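Local coordinates for protein 2-c-methyl-d-erythritol 2,4-cyclodiphosphate synthase (Plasmodium falciparum, PDB 4C81) that catalyses the ring closure that forms 2-C-methyl-D-erythritol 2,4-cyclodiphosphate with release of CMP, a step of non-mevalonate isoprenoid synthesis, with a bound zinc ion, at residues Gly75-Leu80 with Ile177-Lys182. The protein carries 1 engineered substitution. Residues are numbered along the deposited sequence; the frame is centred on the assembly and turned at random. Where two conformers were deposited one is given.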
loop_
_atom_site.group_PDB
_atom_site.type_symbol
_atom_site.label_atom_id
_atom_site.label_comp_id
_atom_site.label_asym_id
_atom_site.label_seq_id
_atom_site.Cartn_x
_atom_site.Cartn_y
_atom_site.Cartn_z
ATOM N N GLY A 75 -9.316 9.507 -3.143
ATOM C CA GLY A 75 -9.406 8.655 -1.965
ATOM C C GLY A 75 -9.152 9.419 -0.677
ATOM O O GLY A 75 -9.882 9.267 0.307
ATOM N N ALA A 76 -8.120 10.254 -0.685
ATOM C CA ALA A 76 -7.770 11.068 0.476
ATOM C C ALA A 76 -8.915 11.989 0.909
ATOM O O ALA A 76 -9.138 12.175 2.106
ATOM C CB ALA A 76 -6.526 11.892 0.184
ATOM N N LEU A 77 -9.631 12.541 -0.066
ATOM C CA LEU A 77 -10.697 13.509 0.194
ATOM C C LEU A 77 -12.077 12.868 0.376
ATOM O O LEU A 77 -13.046 13.560 0.696
ATOM C CB LEU A 77 -10.747 14.541 -0.937
ATOM C CG LEU A 77 -9.524 15.456 -1.013
ATOM C CD1 LEU A 77 -9.446 16.165 -2.361
ATOM C CD2 LEU A 77 -9.529 16.462 0.133
ATOM N N GLY A 78 -12.169 11.555 0.178
ATOM C CA GLY A 78 -13.445 10.857 0.291
ATOM C C GLY A 78 -14.364 11.045 -0.901
ATOM O O GLY A 78 -15.567 10.794 -0.802
ATOM N N SER A 79 -13.813 11.509 -2.021
ATOM C CA SER A 79 -14.595 11.706 -3.233
ATOM C C SER A 79 -14.801 10.366 -3.921
ATOM O O SER A 79 -14.089 9.402 -3.641
ATOM C CB SER A 79 -13.890 12.675 -4.187
ATOM O OG SER A 79 -13.761 13.964 -3.615
ATOM N N LEU A 80 -15.779 10.308 -4.818
ATOM C CA LEU A 80 -15.970 9.128 -5.650
ATOM C C LEU A 80 -14.779 9.038 -6.606
ATOM O O LEU A 80 -14.240 10.063 -7.027
ATOM C CB LEU A 80 -17.285 9.212 -6.429
ATOM C CG LEU A 80 -18.567 9.411 -5.615
ATOM C CD1 LEU A 80 -19.778 9.457 -6.532
ATOM C CD2 LEU A 80 -18.730 8.319 -4.570
ATOM N N ILE A 177 -0.208 9.425 -0.834
ATOM C CA ILE A 177 -0.201 10.882 -0.736
ATOM C C ILE A 177 -0.699 11.367 0.621
ATOM O O ILE A 177 -1.493 10.693 1.282
ATOM C CB ILE A 177 -1.060 11.483 -1.870
ATOM C CG1 ILE A 177 -0.708 12.953 -2.101
ATOM C CG2 ILE A 177 -2.553 11.280 -1.609
ATOM C CD1 ILE A 177 -1.268 13.492 -3.386
ATOM N N LEU A 178 -0.198 12.529 1.040
ATOM C CA LEU A 178 -0.746 13.250 2.180
ATOM C C LEU A 178 -1.278 14.579 1.674
ATOM O O LEU A 178 -0.616 15.256 0.884
ATOM C CB LEU A 178 0.325 13.519 3.232
ATOM C CG LEU A 178 0.803 12.324 4.046
ATOM C CD1 LEU A 178 1.967 12.756 4.926
ATOM C CD2 LEU A 178 -0.314 11.709 4.888
ATOM N N LEU A 179 -2.480 14.932 2.114
ATOM C CA LEU A 179 -3.022 16.262 1.896
ATOM C C LEU A 179 -3.025 17.025 3.216
ATOM O O LEU A 179 -3.501 16.522 4.234
ATOM C CB LEU A 179 -4.438 16.184 1.338
ATOM C CG LEU A 179 -4.610 15.367 0.054
ATOM C CD1 LEU A 179 -6.059 15.367 -0.369
ATOM C CD2 LEU A 179 -3.720 15.876 -1.080
ATOM N N ILE A 180 -2.493 18.246 3.179
ATOM C CA ILE A 180 -2.341 19.085 4.365
ATOM C C ILE A 180 -3.308 20.265 4.288
ATOM O O ILE A 180 -3.341 20.963 3.275
ATOM C CB ILE A 180 -0.903 19.650 4.460
ATOM C CG1 ILE A 180 0.142 18.543 4.259
ATOM C CG2 ILE A 180 -0.688 20.344 5.798
ATOM C CD1 ILE A 180 0.023 17.385 5.237
ATOM N N PRO A 181 -4.098 20.497 5.355
ATOM C CA PRO A 181 -5.014 21.639 5.299
ATOM C C PRO A 181 -4.275 22.969 5.169
ATOM O O PRO A 181 -3.192 23.134 5.734
ATOM C CB PRO A 181 -5.761 21.565 6.638
ATOM C CG PRO A 181 -4.903 20.764 7.527
ATOM C CD PRO A 181 -4.164 19.799 6.650
ATOM N N LYS A 182 -4.851 23.892 4.402
ATOM C CA LYS A 182 -4.316 25.248 4.297
ATOM C C LYS A 182 -4.528 25.981 5.618
ATOM O O LYS A 182 -5.530 25.756 6.304
ATOM C CB LYS A 182 -4.989 26.012 3.152
ATOM C CG LYS A 182 -4.522 25.582 1.775
ATOM C CD LYS A 182 -5.270 26.310 0.678
ATOM C CE LYS A 182 -4.602 26.111 -0.671
ATOM N NZ LYS A 182 -5.281 26.889 -1.742
#
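Leu179 reaches from strand 170-181 to the last turn of helix 64-77 and meets Ala76 and Leu77 there. Its CB starts toward the helix. CG comes within 4.0 Å of Ala76 CB, and CD1, anti to CA (chi2 179°) at the end of an extended chain, enters the angle between the two helical residues. This methyl lies 3.5 Å from both Ala76 CB and Leu77 CG; Leu77 CD2 follows at 3.7 Å from it. CD2 of Leu179 branches off to lie 4.1 Å from Ile177 CD1. The leucines cross at about a right angle, and the isopropyl fork of Leu77 is turned to that one methyl. Leucine is long enough to span the gap, while the short Ala76 is consistent with the close approach, 7.2 Å between CA of Ala76 and CA of Leu179. Two residues back on the same strand face, Ile177 CG2 lies 4.4 Å from Ala76 CB. Beyond Leu77 the helix ends in a Schellman motif, where Gly78 takes a positive phi that glycine adopts easily. Thus a helix end packs on one face of the mixed sheet: Arg9 of strand 9-21 hydrogen-bonds to Ala76 O, helix 97-111 adds Leu108 against Leu77 and Ile109 against Leu179, and Tyr114 of strand 114-124 touches both leucines. On the reverse face, Leu178 packs on Leu178 of the second subunit and Ile10 of the third.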